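Local coordinates for protein 2-dehydro-3-deoxy-D-arabinonate dehydratase (Sulfolobus solfataricus, PDB 2Q18) that dehydrates 2-dehydro-3-deoxy-D-arabinonate to 2,5-dioxopentanoate with a divalent metal such as magnesium, a step in the oxidation of pentoses to 2-oxoglutarate, at residues A[206-220]-A[264-278]. Numbering follows the deposited sequence.
Sequences LDITLKIVREGRVFF and KGLKDEDIVEITISN
D270 OD2 takes two donors: R214 NH1 at 2.7 Å on its syn lone pair, and the backbone N of K267, 2.8 Å from OD2, from above the carboxylate plane. R214 meets the carboxylate side-on, its NE giving a second bond to OD1 on that oxygen's syn side. NH1 also reaches G265 O at 2.9 Å, and water 3 links that carbonyl to NH2. R214 runs CG anti to the backbone N (chi1 -175°) and then bends at chi3 (-62°), which turns the guanidinium toward the 265-270 loop. K267 CG covers one face of this flat group; F219 CE1 lies over the rim of the opposite face, with R214 NH2 over the face of the F219 ring, and K264 CD covers the ring's other face, 3.9 Å from its centroid. A leucine in place of R214 would probably leave the D270 carboxylate without its charge partner, G265 O without its NH1 donor, and K267 CG and the F219 ring without the flat group between them.

Beyond this cluster, strands 207-214 and 271-276 pair antiparallel, with two hydrogen bonds at each of T209-T275, K211-E273 and V213-I271. At the far end S277 OG accepts from D207 N. One sheet face carries I208, L210 and I212 beside V272, I274 and I276; L210 CD1 sits 3.8 Å from both V272 CG1 and I274 CG1. I208 and I274 touch strand 140-150. The opposite face is more polar, with a long K211-E273 salt bridge; T275 OG1 bonds T281 OG1 and a water. The pairing thus joins an apolar face, whose I208 end nears the magnesium ligand E145, to a salt bridge tying the loop before strand 271-276 to the end of strand 207-214.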
loop_
_atom_site.group_PDB
_atom_site.type_symbol
_atom_site.label_atom_id
_atom_site.label_comp_id
_atom_site.label_asym_id
_atom_site.label_seq_id
_atom_site.Cartn_x
_atom_site.Cartn_y
_atom_site.Cartn_z
ATOM N N LEU A 206 13.545 -1.352 41.203
ATOM C CA LEU A 206 13.463 -0.050 40.543
ATOM C C LEU A 206 12.587 0.894 41.351
ATOM O O LEU A 206 11.539 0.492 41.863
ATOM C CB LEU A 206 12.879 -0.187 39.127
ATOM C CG LEU A 206 13.487 -1.148 38.096
ATOM C CD1 LEU A 206 12.550 -1.281 36.899
ATOM C CD2 LEU A 206 14.879 -0.709 37.648
ATOM N N ASP A 207 13.011 2.151 41.454
ATOM C CA ASP A 207 12.222 3.167 42.144
ATOM C C ASP A 207 11.229 3.828 41.196
ATOM O O ASP A 207 11.595 4.251 40.100
ATOM C CB ASP A 207 13.131 4.220 42.785
ATOM C CG ASP A 207 13.931 3.666 43.952
ATOM O OD1 ASP A 207 13.311 3.178 44.929
ATOM O OD2 ASP A 207 15.182 3.718 43.893
ATOM N N ILE A 208 9.974 3.897 41.627
ATOM C CA ILE A 208 8.926 4.596 40.891
ATOM C C ILE A 208 8.494 5.797 41.723
ATOM O O ILE A 208 8.143 5.645 42.894
ATOM C CB ILE A 208 7.702 3.684 40.606
ATOM C CG1 ILE A 208 8.132 2.412 39.857
ATOM C CG2 ILE A 208 6.612 4.455 39.838
ATOM C CD1 ILE A 208 7.009 1.412 39.614
ATOM N N THR A 209 8.540 6.985 41.125
ATOM C CA THR A 209 8.133 8.208 41.813
ATOM C C THR A 209 7.053 8.920 41.017
ATOM O O THR A 209 7.223 9.169 39.822
ATOM C CB THR A 209 9.330 9.167 42.031
ATOM O OG1 THR A 209 10.413 8.454 42.642
ATOM C CG2 THR A 209 8.934 10.358 42.912
ATOM N N LEU A 210 5.942 9.227 41.683
ATOM C CA LEU A 210 4.873 10.032 41.105
ATOM C C LEU A 210 4.854 11.440 41.705
ATOM O O LEU A 210 4.958 11.608 42.926
ATOM C CB LEU A 210 3.507 9.367 41.321
ATOM C CG LEU A 210 2.238 10.191 41.043
ATOM C CD1 LEU A 210 2.060 10.489 39.556
ATOM C CD2 LEU A 210 0.997 9.508 41.599
ATOM N N LYS A 211 4.713 12.437 40.831
ATOM C CA LYS A 211 4.475 13.818 41.236
ATOM C C LYS A 211 3.309 14.387 40.446
ATOM O O LYS A 211 3.249 14.246 39.220
ATOM C CB LYS A 211 5.717 14.683 41.007
ATOM C CG LYS A 211 6.833 14.448 42.004
ATOM C CD LYS A 211 8.157 15.053 41.544
ATOM C CE LYS A 211 8.150 16.573 41.604
ATOM N NZ LYS A 211 9.502 17.137 41.304
ATOM N N ILE A 212 2.371 15.003 41.158
ATOM C CA ILE A 212 1.322 15.788 40.529
ATOM C C ILE A 212 1.613 17.256 40.832
ATOM O O ILE A 212 1.634 17.670 41.996
ATOM C CB ILE A 212 -0.084 15.394 41.027
ATOM C CG1 ILE A 212 -0.325 13.887 40.808
ATOM C CG2 ILE A 212 -1.152 16.245 40.329
ATOM C CD1 ILE A 212 -1.539 13.312 41.543
ATOM N N VAL A 213 1.859 18.028 39.778
ATOM C CA VAL A 213 2.223 19.434 39.910
ATOM C C VAL A 213 1.041 20.299 39.495
ATOM O O VAL A 213 0.550 20.201 38.366
ATOM C CB VAL A 213 3.493 19.780 39.087
ATOM C CG1 VAL A 213 3.881 21.253 39.272
ATOM C CG2 VAL A 213 4.651 18.880 39.488
ATOM N N ARG A 214 0.575 21.125 40.431
ATOM C CA ARG A 214 -0.553 22.018 40.207
ATOM C C ARG A 214 -0.078 23.458 40.363
ATOM O O ARG A 214 0.370 23.846 41.440
ATOM C CB ARG A 214 -1.673 21.719 41.209
ATOM C CG ARG A 214 -2.952 22.522 40.989
ATOM C CD ARG A 214 -4.130 21.880 41.714
ATOM N NE ARG A 214 -4.397 20.534 41.209
ATOM C CZ ARG A 214 -5.301 19.694 41.713
ATOM N NH1 ARG A 214 -5.457 18.491 41.167
ATOM N NH2 ARG A 214 -6.058 20.051 42.749
ATOM N N GLU A 215 -0.169 24.238 39.287
ATOM C CA GLU A 215 0.316 25.624 39.276
ATOM C C GLU A 215 1.695 25.774 39.937
ATOM O O GLU A 215 1.904 26.671 40.764
ATOM C CB GLU A 215 -0.715 26.565 39.929
ATOM C CG GLU A 215 -1.980 26.766 39.094
ATOM C CD GLU A 215 -3.038 27.603 39.799
ATOM O OE1 GLU A 215 -3.256 27.411 41.020
ATOM O OE2 GLU A 215 -3.669 28.445 39.121
ATOM N N GLY A 216 2.620 24.879 39.575
ATOM C CA GLY A 216 4.005 24.914 40.054
ATOM C C GLY A 216 4.236 24.229 41.388
ATOM O O GLY A 216 5.376 23.994 41.797
ATOM N N ARG A 217 3.139 23.898 42.055
ATOM C CA ARG A 217 3.150 23.325 43.393
ATOM C C ARG A 217 3.125 21.792 43.329
ATOM O O ARG A 217 2.343 21.214 42.575
ATOM C CB ARG A 217 1.920 23.868 44.125
ATOM C CG ARG A 217 1.445 23.137 45.345
ATOM C CD ARG A 217 -0.077 23.237 45.411
ATOM N NE ARG A 217 -0.596 23.434 46.761
ATOM C CZ ARG A 217 -0.568 22.529 47.739
ATOM N NH1 ARG A 217 -0.016 21.337 47.549
ATOM N NH2 ARG A 217 -1.082 22.827 48.926
ATOM N N VAL A 218 3.988 21.148 44.114
ATOM C CA VAL A 218 3.936 19.696 44.282
ATOM C C VAL A 218 2.696 19.347 45.111
ATOM O O VAL A 218 2.721 19.360 46.348
ATOM C CB VAL A 218 5.232 19.128 44.905
ATOM C CG1 VAL A 218 5.110 17.628 45.153
ATOM C CG2 VAL A 218 6.423 19.407 44.000
ATOM N N PHE A 219 1.608 19.073 44.397
ATOM C CA PHE A 219 0.306 18.786 44.981
ATOM C C PHE A 219 0.253 17.369 45.557
ATOM O O PHE A 219 -0.504 17.093 46.491
ATOM C CB PHE A 219 -0.770 19.007 43.919
ATOM C CG PHE A 219 -2.173 18.748 44.389
ATOM C CD1 PHE A 219 -2.923 17.721 43.825
ATOM C CD2 PHE A 219 -2.756 19.541 45.376
ATOM C CE1 PHE A 219 -4.226 17.482 44.243
ATOM C CE2 PHE A 219 -4.059 19.309 45.803
ATOM C CZ PHE A 219 -4.797 18.278 45.235
ATOM N N PHE A 220 1.060 16.478 44.991
ATOM C CA PHE A 220 1.244 15.131 45.523
ATOM C C PHE A 220 2.608 14.600 45.116
ATOM O O PHE A 220 3.061 14.827 43.994
ATOM C CB PHE A 220 0.148 14.163 45.039
ATOM C CG PHE A 220 0.385 12.733 45.465
ATOM C CD1 PHE A 220 -0.126 12.260 46.671
ATOM C CD2 PHE A 220 1.158 11.876 44.684
ATOM C CE1 PHE A 220 0.116 10.952 47.086
ATOM C CE2 PHE A 220 1.408 10.570 45.093
ATOM C CZ PHE A 220 0.882 10.104 46.293
ATOM N N LYS A 264 -7.016 14.154 46.103
ATOM C CA LYS A 264 -5.913 14.364 45.162
ATOM C C LYS A 264 -6.293 14.129 43.697
ATOM O O LYS A 264 -5.431 13.872 42.853
ATOM C CB LYS A 264 -4.691 13.524 45.564
ATOM C CG LYS A 264 -4.099 13.870 46.935
ATOM C CD LYS A 264 -3.671 15.335 47.016
ATOM C CE LYS A 264 -3.210 15.730 48.411
ATOM N NZ LYS A 264 -1.887 15.144 48.749
ATOM N N GLY A 265 -7.586 14.231 43.404
ATOM C CA GLY A 265 -8.090 14.081 42.045
ATOM C C GLY A 265 -7.477 15.080 41.082
ATOM O O GLY A 265 -7.346 16.270 41.393
ATOM N N LEU A 266 -7.091 14.582 39.911
ATOM C CA LEU A 266 -6.523 15.400 38.844
ATOM C C LEU A 266 -7.496 16.471 38.370
ATOM O O LEU A 266 -8.707 16.251 38.338
ATOM C CB LEU A 266 -6.156 14.501 37.656
ATOM C CG LEU A 266 -4.720 14.043 37.377
ATOM C CD1 LEU A 266 -3.807 14.002 38.601
ATOM C CD2 LEU A 266 -4.727 12.701 36.638
ATOM N N LYS A 267 -6.963 17.631 38.004
ATOM C CA LYS A 267 -7.764 18.626 37.293
ATOM C C LYS A 267 -7.042 19.236 36.098
ATOM O O LYS A 267 -5.847 19.026 35.906
ATOM C CB LYS A 267 -8.343 19.699 38.232
ATOM C CG LYS A 267 -7.371 20.355 39.182
ATOM C CD LYS A 267 -8.093 21.341 40.131
ATOM C CE LYS A 267 -9.031 20.623 41.103
ATOM N NZ LYS A 267 -9.678 21.556 42.071
ATOM N N ASP A 268 -7.798 19.972 35.289
ATOM C CA ASP A 268 -7.289 20.605 34.082
ATOM C C ASP A 268 -5.986 21.348 34.362
ATOM O O ASP A 268 -5.870 22.060 35.365
ATOM C CB ASP A 268 -8.341 21.558 33.513
ATOM C CG ASP A 268 -8.102 21.893 32.054
ATOM O OD1 ASP A 268 -8.195 20.979 31.202
ATOM O OD2 ASP A 268 -7.838 23.075 31.752
ATOM N N GLU A 269 -5.007 21.134 33.481
ATOM C CA GLU A 269 -3.689 21.793 33.513
ATOM C C GLU A 269 -2.698 21.267 34.561
ATOM O O GLU A 269 -1.566 21.751 34.622
ATOM C CB GLU A 269 -3.792 23.336 33.559
ATOM C CG GLU A 269 -4.636 23.989 32.445
ATOM C CD GLU A 269 -4.166 23.673 31.018
ATOM O OE1 GLU A 269 -3.019 23.200 30.825
ATOM O OE2 GLU A 269 -4.957 23.907 30.075
ATOM N N ASP A 270 -3.098 20.275 35.364
ATOM C CA ASP A 270 -2.146 19.562 36.228
ATOM C C ASP A 270 -1.024 18.974 35.379
ATOM O O ASP A 270 -1.223 18.684 34.199
ATOM C CB ASP A 270 -2.820 18.408 36.989
ATOM C CG ASP A 270 -3.573 18.864 38.239
ATOM O OD1 ASP A 270 -3.458 20.047 38.640
ATOM O OD2 ASP A 270 -4.284 18.018 38.825
ATOM N N ILE A 271 0.150 18.800 35.980
ATOM C CA ILE A 271 1.246 18.104 35.322
ATOM C C ILE A 271 1.557 16.842 36.115
ATOM O O ILE A 271 1.863 16.905 37.311
ATOM C CB ILE A 271 2.538 18.970 35.195
ATOM C CG1 ILE A 271 2.247 20.379 34.631
ATOM C CG2 ILE A 271 3.609 18.229 34.386
ATOM C CD1 ILE A 271 1.585 20.434 33.245
ATOM N N VAL A 272 1.466 15.700 35.437
ATOM C CA VAL A 272 1.779 14.411 36.039
ATOM C C VAL A 272 3.167 13.981 35.588
ATOM O O VAL A 272 3.448 13.902 34.388
ATOM C CB VAL A 272 0.716 13.336 35.674
ATOM C CG1 VAL A 272 1.096 11.970 36.247
ATOM C CG2 VAL A 272 -0.659 13.759 36.168
ATOM N N GLU A 273 4.036 13.718 36.559
ATOM C CA GLU A 273 5.404 13.311 36.283
ATOM C C GLU A 273 5.657 11.983 36.962
ATOM O O GLU A 273 5.411 11.837 38.162
ATOM C CB GLU A 273 6.400 14.357 36.793
ATOM C CG GLU A 273 6.100 15.788 36.341
ATOM C CD GLU A 273 7.060 16.819 36.936
ATOM O OE1 GLU A 273 7.919 16.452 37.770
ATOM O OE2 GLU A 273 6.953 18.007 36.562
ATOM N N ILE A 274 6.136 11.011 36.189
ATOM C CA ILE A 274 6.417 9.678 36.711
ATOM C C ILE A 274 7.832 9.277 36.340
ATOM O O ILE A 274 8.190 9.240 35.159
ATOM C CB ILE A 274 5.402 8.611 36.212
ATOM C CG1 ILE A 274 3.972 9.018 36.580
ATOM C CG2 ILE A 274 5.740 7.233 36.798
ATOM C CD1 ILE A 274 2.888 8.362 35.742
ATOM N N THR A 275 8.630 8.986 37.363
ATOM C CA THR A 275 10.015 8.607 37.180
ATOM C C THR A 275 10.196 7.138 37.534
ATOM O O THR A 275 9.665 6.666 38.542
ATOM C CB THR A 275 10.947 9.482 38.056
ATOM O OG1 THR A 275 10.667 10.863 37.813
ATOM C CG2 THR A 275 12.418 9.210 37.751
ATOM N N ILE A 276 10.920 6.416 36.682
ATOM C CA ILE A 276 11.338 5.049 36.987
ATOM C C ILE A 276 12.830 4.924 36.725
ATOM O O ILE A 276 13.326 5.395 35.699
ATOM C CB ILE A 276 10.542 3.979 36.181
ATOM C CG1 ILE A 276 9.045 4.058 36.515
ATOM C CG2 ILE A 276 11.091 2.570 36.464
ATOM C CD1 ILE A 276 8.186 2.947 35.910
ATOM N N SER A 277 13.539 4.302 37.667
ATOM C CA SER A 277 14.975 4.051 37.548
ATOM C C SER A 277 15.323 3.396 36.215
ATOM O O SER A 277 14.659 2.440 35.792
ATOM C CB SER A 277 15.462 3.147 38.687
ATOM O OG SER A 277 15.048 3.627 39.951
ATOM N N ASN A 278 16.360 3.924 35.563
ATOM C CA ASN A 278 16.917 3.368 34.320
ATOM C C ASN A 278 16.078 3.600 33.057
ATOM O O ASN A 278 16.509 3.254 31.954
ATOM C CB ASN A 278 17.270 1.882 34.484
ATOM C CG ASN A 278 18.295 1.643 35.582
ATOM O OD1 ASN A 278 19.386 2.214 35.568
ATOM N ND2 ASN A 278 17.948 0.790 36.536
HETATM O O HOH W 1 11.807 7.016 40.910
HETATM O O HOH W 2 8.674 11.983 38.970
HETATM O O HOH W 3 -7.886 17.707 43.520
HETATM O O HOH W 4 -1.578 23.479 36.885
#